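Local coordinates for adherence and virulence protein A (Streptococcus pneumoniae, PDB 6PON) that binds fibronectin, as its name records, and probably serves the adherence and virulence of the pneumococcus, at residues Pro251-Asn254 with Leu255-Leu259; Phe239-Val242 with Pro243-Asn246; Phe174-Asp178 with Glu179-Glu183. All coordinates share one frame; numbering follows the deposited sequence.

Along the chain the contacts come in the order 3, 2, 1. Contact 3 starts helix 178-187, with its centre about 17 Å from the centre of the chain; contacts 2 and 1 lie about 40 and 50 Å out, toward the far end of this elongated molecule. Contacts 1 and 2 have centres about 12 Å apart and touch directly: Leu258 and Leu259 of helix 255-263 pack on strand 239-240, the edge of a small three-stranded antiparallel sheet. Contact 3 stands apart, its nearest atoms about 9 Å from contact 2 and about 22 Å from contact 1. All three also meet the second subunit, so each belongs to the dimer interface too.

Contact 1. Residues Pro251-Asn254 with Leu255-Leu259; sequences PFAN and LSDLL
An asparagine N-cap starts helix 255-263, with Asn254 reaching forward over the first turn to Asp257. The side-chain oxygen OD1 of Asn254 accepts the backbone N-H of Asp257 at an N-to-OD1 distance of 3.1 Å. The bond is straight (164° at the hydrogen), and the donor lies nearly in line with the side-chain C=O. Asparagine suits this place because its short amide, with CG set between the backbone N and the carbonyl carbon (chi1 42°), can reach forward to an N-H that the first turn would otherwise leave without a main-chain partner. The main chain follows with the first helical bond, from Leu258 N to Asn254 O at 3.2 Å.

The carboxylate of Asp257 stands beside the cap, its plane turned 72° from that of the amide. Asp257 OD1 and Asn254 OD1 are 3.1 Å apart although both are acceptors, so this approach is not itself a bond. An acidic side chain in the first helical turn is nevertheless likely to be favourable, since the N-terminal end of the helix dipole is positive.

Two residues ahead of the cap, Phe252 lays its ring against the same turn. Leu258 CA sits over one face, 3.9 Å from the Phe252 ring centroid, in a CH-pi contact. Alongside it, Leu258 CD1 meets Phe252 CE1 at 3.8 Å. A flat, apolar ring can thus cover backbone and side chain together.

Beneath the turn, Phe252 and Leu258 both rest on Leu234 of strand 233-235 and on Pro232. Leu258 also reaches Phe239 of strand 239-240, while Leu255 packs on Ile11 of the second subunit, so the helix start lies between its own small sheet and the partner chain.

Contact 2. Residues Phe239-Val242 with Pro243-Asn246; sequences FSPV and PFAN
Pro243 follows Val242 directly in the turn leaving strand 239-240, and its ring carbon CD comes within 3.4 Å of Val242 CB, as the peptide link dictates. The proline ring fixes phi near the -65° found here, an extended conformation that carries the chain on to Phe244. Its ring also rests on Cys233 and Lys231, next to the neighbouring strand.

Phe244 carries the contact, folding back over the strand residues. Its CG is anti to the carbonyl carbon (chi1 -74°), which swings the ring under Ser240. Ser240 CB stands over the centre of one face, 3.3 Å from the Phe244 ring centroid and only 1° off the ring normal. This is a tight CH-pi contact; serine's short side chain puts CB on the ring and still carries a hydroxyl for polar bonds. Pro241 CD lies 4.1 Å from Phe244 CZ and Val242 CG2 lies 3.9 Å from Phe244 CE1, so both residues add contacts beside the one over the face. On the backbone side, Phe244 N gives its hydrogen to a water at 3.0 Å from the water oxygen. That water in turn donates to Ser240 OG at 2.9 Å.

Beyond Phe244 the chain turns outward. Ala245 N bonds to Glu209 of the second subunit, which also packs on Phe244, and Asn246 lies against Thr235 and Glu236 of its own chain.

Chemically, one small side chain does two jobs. Its carbon covers the aromatic face, while Ser240 OG donates to Val242 O, a bond whose modelled length is unusually short, and accepts from the water. Both the hydroxyl and the Phe244 amide are thereby satisfied in a buried turn, and the serine ties the backbone on either side of Pro243 together, partly through solvent.

Contact 3. Residues Phe174-Asp178 with Glu179-Glu183; sequences FTIKD and EKLFE
Ile176 and Leu181 form the hydrophobic staple at the start of helix 178-187, linking the residue before the N-cap (N') to the fourth residue of the helix (N4). Ile176 CD1 lies 3.9 Å from Leu181 CB, and the same methyl also reaches Lys180 CG at 3.6 Å. With CG1 anti to the backbone N (chi1 -176°), the isoleucine extends across the turn, at about a right angle to the Lys180 chain; its branched apolar side chain suits that role. The backbone oxygen of Ile176 is bonded to Arg223 of the second subunit.

Lys177 occupies the N-cap itself. A lysine side chain has no acceptor with which to cap the first turn; the first i-to-i+4 bond of the helix, Leu181 N to Lys177 O at 3.0 Å, starts here regardless. Leu181 is buried and packs on Phe222 of the second subunit.

Asp178 begins the helix, and an acidic residue suits the place because its OD1 makes a salt bridge with that same Arg223, which thus joins the partner chain to the helix start. Its backbone takes the next helical bond, Phe182 N to Asp178 O, a straight 2.8 Å.

Contact 1. Residues Pro251-Asn254 with Leu255-Leu259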
loop_
_atom_site.group_PDB
_atom_site.type_symbol
_atom_site.label_atom_id
_atom_site.label_comp_id
_atom_site.label_asym_id
_atom_site.label_seq_id
_atom_site.Cartn_x
_atom_site.Cartn_y
_atom_site.Cartn_z
ATOM N N PRO B 251 8.612 13.540 18.907
ATOM C CA PRO B 251 9.184 14.357 17.825
ATOM C C PRO B 251 9.745 15.694 18.266
ATOM O O PRO B 251 9.643 16.083 19.430
ATOM C CB PRO B 251 8.001 14.553 16.873
ATOM C CG PRO B 251 6.930 13.618 17.323
ATOM C CD PRO B 251 7.160 13.348 18.770
ATOM N N PHE B 252 10.351 16.402 17.315
ATOM C CA PHE B 252 10.986 17.685 17.549
ATOM C C PHE B 252 10.356 18.730 16.639
ATOM O O PHE B 252 9.694 18.408 15.648
ATOM C CB PHE B 252 12.502 17.612 17.296
ATOM C CG PHE B 252 13.247 16.723 18.260
ATOM C CD1 PHE B 252 13.153 15.350 18.171
ATOM C CD2 PHE B 252 14.054 17.262 19.237
ATOM C CE1 PHE B 252 13.838 14.529 19.048
ATOM C CE2 PHE B 252 14.741 16.446 20.121
ATOM C CZ PHE B 252 14.630 15.077 20.020
ATOM N N ALA B 253 10.571 19.993 16.980
ATOM C CA ALA B 253 9.998 21.057 16.173
ATOM C C ALA B 253 10.685 21.155 14.820
ATOM O O ALA B 253 10.068 21.582 13.835
ATOM C CB ALA B 253 10.081 22.389 16.914
ATOM N N ASN B 254 11.943 20.755 14.739
ATOM C CA ASN B 254 12.644 20.865 13.470
ATOM C C ASN B 254 13.872 19.974 13.507
ATOM O O ASN B 254 14.242 19.429 14.547
ATOM C CB ASN B 254 13.024 22.310 13.190
ATOM C CG ASN B 254 13.537 22.981 14.418
ATOM O OD1 ASN B 254 14.623 22.655 14.907
ATOM N ND2 ASN B 254 12.752 23.891 14.960
ATOM N N LEU B 255 14.511 19.855 12.353
ATOM C CA LEU B 255 15.626 18.939 12.224
ATOM C C LEU B 255 16.854 19.436 12.972
ATOM O O LEU B 255 17.694 18.620 13.364
ATOM C CB LEU B 255 15.926 18.724 10.739
ATOM C CG LEU B 255 14.687 18.286 9.949
ATOM C CD1 LEU B 255 14.758 18.677 8.472
ATOM C CD2 LEU B 255 14.469 16.798 10.103
ATOM N N SER B 256 16.953 20.744 13.205
ATOM C CA SER B 256 18.062 21.296 13.972
ATOM C C SER B 256 18.030 20.803 15.411
ATOM O O SER B 256 19.046 20.349 15.945
ATOM C CB SER B 256 18.013 22.828 13.926
ATOM O OG SER B 256 18.498 23.414 15.143
ATOM N N ASP B 257 16.869 20.901 16.061
ATOM C CA ASP B 257 16.736 20.422 17.430
ATOM C C ASP B 257 16.974 18.921 17.511
ATOM O O ASP B 257 17.568 18.430 18.478
ATOM C CB ASP B 257 15.342 20.746 17.975
ATOM C CG ASP B 257 15.078 22.237 18.132
ATOM O OD1 ASP B 257 15.919 23.079 17.727
ATOM O OD2 ASP B 257 13.992 22.560 18.658
ATOM N N LEU B 258 16.476 18.174 16.524
ATOM C CA LEU B 258 16.696 16.727 16.503
ATOM C C LEU B 258 18.192 16.402 16.455
ATOM O O LEU B 258 18.698 15.596 17.248
ATOM C CB LEU B 258 15.948 16.106 15.311
ATOM C CG LEU B 258 16.336 14.679 14.902
ATOM C CD1 LEU B 258 16.002 13.712 16.010
ATOM C CD2 LEU B 258 15.639 14.231 13.608
ATOM N N LEU B 259 18.925 17.060 15.554
ATOM C CA LEU B 259 20.340 16.751 15.373
ATOM C C LEU B 259 21.209 17.314 16.504
ATOM O O LEU B 259 22.126 16.632 16.967
ATOM C CB LEU B 259 20.790 17.270 14.008
ATOM C CG LEU B 259 20.167 16.500 12.848
ATOM C CD1 LEU B 259 20.653 17.041 11.530
ATOM C CD2 LEU B 259 20.498 15.008 12.967
#

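Contact 2. Residues Phe239-Val242 with Pro243-Asn246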
loop_
_atom_site.group_PDB
_atom_site.type_symbol
_atom_site.label_atom_id
_atom_site.label_comp_id
_atom_site.label_asym_id
_atom_site.label_seq_id
_atom_site.Cartn_x
_atom_site.Cartn_y
_atom_site.Cartn_z
ATOM N N PHE B 239 18.065 8.498 13.547
ATOM C CA PHE B 239 17.091 9.572 13.481
ATOM C C PHE B 239 16.503 9.592 12.087
ATOM O O PHE B 239 17.108 9.105 11.130
ATOM C CB PHE B 239 17.733 10.919 13.813
ATOM C CG PHE B 239 18.974 11.185 13.024
ATOM C CD1 PHE B 239 18.894 11.679 11.727
ATOM C CD2 PHE B 239 20.219 10.933 13.565
ATOM C CE1 PHE B 239 20.034 11.917 10.990
ATOM C CE2 PHE B 239 21.367 11.161 12.826
ATOM C CZ PHE B 239 21.272 11.647 11.539
ATOM N N SER B 240 15.337 10.195 11.972
ATOM C CA SER B 240 14.606 10.159 10.724
ATOM C C SER B 240 13.910 11.493 10.545
ATOM O O SER B 240 13.691 12.220 11.521
ATOM C CB SER B 240 13.600 8.994 10.708
ATOM O OG SER B 240 12.667 9.043 11.780
ATOM N N PRO B 241 13.582 11.860 9.303
ATOM C CA PRO B 241 12.920 13.145 9.044
ATOM C C PRO B 241 11.414 13.042 9.090
ATOM O O PRO B 241 10.729 14.070 9.055
ATOM C CB PRO B 241 13.382 13.478 7.632
ATOM C CG PRO B 241 13.430 12.098 6.968
ATOM C CD PRO B 241 13.860 11.124 8.055
ATOM N N VAL B 242 10.909 11.817 9.075
ATOM C CA VAL B 242 9.532 11.468 9.406
ATOM C C VAL B 242 9.605 10.250 10.308
ATOM O O VAL B 242 10.653 9.593 10.394
ATOM C CB VAL B 242 8.688 11.170 8.141
ATOM C CG1 VAL B 242 8.681 12.358 7.189
ATOM C CG2 VAL B 242 9.183 9.923 7.417
ATOM N N PRO B 243 8.541 9.946 11.037
ATOM C CA PRO B 243 8.624 8.814 11.974
ATOM C C PRO B 243 8.810 7.488 11.241
ATOM O O PRO B 243 8.142 7.201 10.239
ATOM C CB PRO B 243 7.294 8.874 12.735
ATOM C CG PRO B 243 6.373 9.689 11.828
ATOM C CD PRO B 243 7.276 10.692 11.168
ATOM N N PHE B 244 9.761 6.698 11.735
ATOM C CA PHE B 244 10.016 5.342 11.265
ATOM C C PHE B 244 9.415 4.339 12.251
ATOM O O PHE B 244 9.000 4.688 13.355
ATOM C CB PHE B 244 11.524 5.101 11.102
ATOM C CG PHE B 244 12.138 5.780 9.909
ATOM C CD1 PHE B 244 11.391 6.608 9.092
ATOM C CD2 PHE B 244 13.486 5.573 9.609
ATOM C CE1 PHE B 244 11.978 7.247 7.997
ATOM C CE2 PHE B 244 14.089 6.180 8.517
ATOM C CZ PHE B 244 13.344 7.034 7.701
ATOM N N ALA B 245 9.392 3.066 11.853
ATOM C CA ALA B 245 8.740 2.058 12.688
ATOM C C ALA B 245 9.432 1.873 14.041
ATOM O O ALA B 245 8.768 1.523 15.026
ATOM C CB ALA B 245 8.674 0.729 11.948
ATOM N N ASN B 246 10.744 2.086 14.124
ATOM C CA ASN B 246 11.441 1.924 15.408
ATOM C C ASN B 246 11.760 3.279 16.044
ATOM O O ASN B 246 12.858 3.531 16.549
ATOM C CB ASN B 246 12.697 1.063 15.243
ATOM C CG ASN B 246 13.783 1.729 14.391
ATOM O OD1 ASN B 246 13.514 2.661 13.620
ATOM N ND2 ASN B 246 15.023 1.249 14.536
HETATM O O HOH W 1 11.551 7.577 13.967
#

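Contact 3. Residues Phe174-Asp178 with Glu179-Glu183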
loop_
_atom_site.group_PDB
_atom_site.type_symbol
_atom_site.label_atom_id
_atom_site.label_comp_id
_atom_site.label_asym_id
_atom_site.label_seq_id
_atom_site.Cartn_x
_atom_site.Cartn_y
_atom_site.Cartn_z
ATOM N N PHE B 174 -11.687 -12.595 3.700
ATOM C CA PHE B 174 -12.416 -11.747 4.638
ATOM C C PHE B 174 -11.893 -11.903 6.060
ATOM O O PHE B 174 -11.972 -10.961 6.847
ATOM C CB PHE B 174 -13.920 -12.074 4.599
ATOM C CG PHE B 174 -14.619 -11.593 3.362
ATOM C CD1 PHE B 174 -15.064 -10.293 3.265
ATOM C CD2 PHE B 174 -14.827 -12.439 2.296
ATOM C CE1 PHE B 174 -15.698 -9.835 2.124
ATOM C CE2 PHE B 174 -15.459 -11.992 1.157
ATOM C CZ PHE B 174 -15.893 -10.682 1.074
ATOM N N THR B 175 -11.366 -13.076 6.408
ATOM C CA THR B 175 -11.080 -13.424 7.798
ATOM C C THR B 175 -9.613 -13.689 8.072
ATOM O O THR B 175 -9.268 -13.989 9.219
ATOM C CB THR B 175 -11.869 -14.669 8.222
ATOM O OG1 THR B 175 -11.506 -15.763 7.363
ATOM C CG2 THR B 175 -13.360 -14.422 8.109
ATOM N N ILE B 176 -8.741 -13.616 7.064
ATOM C CA ILE B 176 -7.332 -13.909 7.296
ATOM C C ILE B 176 -6.754 -12.893 8.264
ATOM O O ILE B 176 -7.131 -11.712 8.263
ATOM C CB ILE B 176 -6.557 -13.904 5.973
ATOM C CG1 ILE B 176 -5.103 -14.318 6.225
ATOM C CG2 ILE B 176 -6.674 -12.515 5.304
ATOM C CD1 ILE B 176 -4.179 -14.107 5.026
ATOM N N LYS B 177 -5.842 -13.359 9.110
ATOM C CA LYS B 177 -5.276 -12.548 10.173
ATOM C C LYS B 177 -4.199 -11.609 9.636
ATOM O O LYS B 177 -3.584 -11.845 8.590
ATOM C CB LYS B 177 -4.699 -13.443 11.267
ATOM C CG LYS B 177 -5.741 -14.357 11.889
ATOM C CD LYS B 177 -5.186 -15.109 13.101
ATOM C CE LYS B 177 -5.562 -14.451 14.426
ATOM N NZ LYS B 177 -4.590 -13.420 14.887
ATOM N N ASP B 178 -3.985 -10.524 10.380
ATOM C CA ASP B 178 -3.009 -9.520 9.976
ATOM C C ASP B 178 -1.663 -10.154 9.651
ATOM O O ASP B 178 -1.073 -9.896 8.594
ATOM C CB ASP B 178 -2.853 -8.478 11.081
ATOM C CG ASP B 178 -3.919 -7.392 11.036
ATOM O OD1 ASP B 178 -4.701 -7.337 10.062
ATOM O OD2 ASP B 178 -3.939 -6.558 11.974
ATOM N N GLU B 179 -1.177 -11.010 10.545
ATOM C CA GLU B 179 0.175 -11.534 10.425
ATOM C C GLU B 179 0.354 -12.312 9.127
ATOM O O GLU B 179 1.330 -12.105 8.388
ATOM C CB GLU B 179 0.470 -12.395 11.649
ATOM C CG GLU B 179 1.535 -13.455 11.496
ATOM C CD GLU B 179 1.430 -14.486 12.615
ATOM O OE1 GLU B 179 0.636 -14.244 13.569
ATOM O OE2 GLU B 179 2.128 -15.533 12.532
ATOM N N LYS B 180 -0.589 -13.208 8.825
ATOM C CA LYS B 180 -0.516 -13.978 7.589
ATOM C C LYS B 180 -0.670 -13.078 6.368
ATOM O O LYS B 180 0.034 -13.257 5.362
ATOM C CB LYS B 180 -1.584 -15.075 7.596
ATOM C CG LYS B 180 -1.491 -16.031 6.425
ATOM C CD LYS B 180 -0.174 -16.769 6.459
ATOM C CE LYS B 180 -0.170 -17.962 5.521
ATOM N NZ LYS B 180 1.064 -18.809 5.702
ATOM N N LEU B 181 -1.561 -12.078 6.450
ATOM C CA LEU B 181 -1.825 -11.228 5.293
ATOM C C LEU B 181 -0.623 -10.360 4.959
ATOM O O LEU B 181 -0.300 -10.168 3.781
ATOM C CB LEU B 181 -3.066 -10.361 5.543
ATOM C CG LEU B 181 -3.476 -9.358 4.451
ATOM C CD1 LEU B 181 -3.716 -10.054 3.111
ATOM C CD2 LEU B 181 -4.701 -8.562 4.871
ATOM N N PHE B 182 0.038 -9.816 5.985
ATOM C CA PHE B 182 1.219 -8.983 5.775
ATOM C C PHE B 182 2.322 -9.775 5.081
ATOM O O PHE B 182 2.876 -9.341 4.065
ATOM C CB PHE B 182 1.692 -8.432 7.128
ATOM C CG PHE B 182 2.681 -7.310 7.031
ATOM C CD1 PHE B 182 4.034 -7.572 6.842
ATOM C CD2 PHE B 182 2.268 -5.993 7.170
ATOM C CE1 PHE B 182 4.958 -6.541 6.772
ATOM C CE2 PHE B 182 3.180 -4.953 7.090
ATOM C CZ PHE B 182 4.529 -5.228 6.893
ATOM N N GLU B 183 2.638 -10.954 5.618
ATOM C CA GLU B 183 3.611 -11.854 5.001
ATOM C C GLU B 183 3.289 -12.096 3.532
ATOM O O GLU B 183 4.171 -12.002 2.666
ATOM C CB GLU B 183 3.634 -13.174 5.780
ATOM C CG GLU B 183 4.227 -14.378 5.050
ATOM C CD GLU B 183 3.970 -15.701 5.794
ATOM O OE1 GLU B 183 4.317 -16.768 5.228
ATOM O OE2 GLU B 183 3.429 -15.671 6.936
#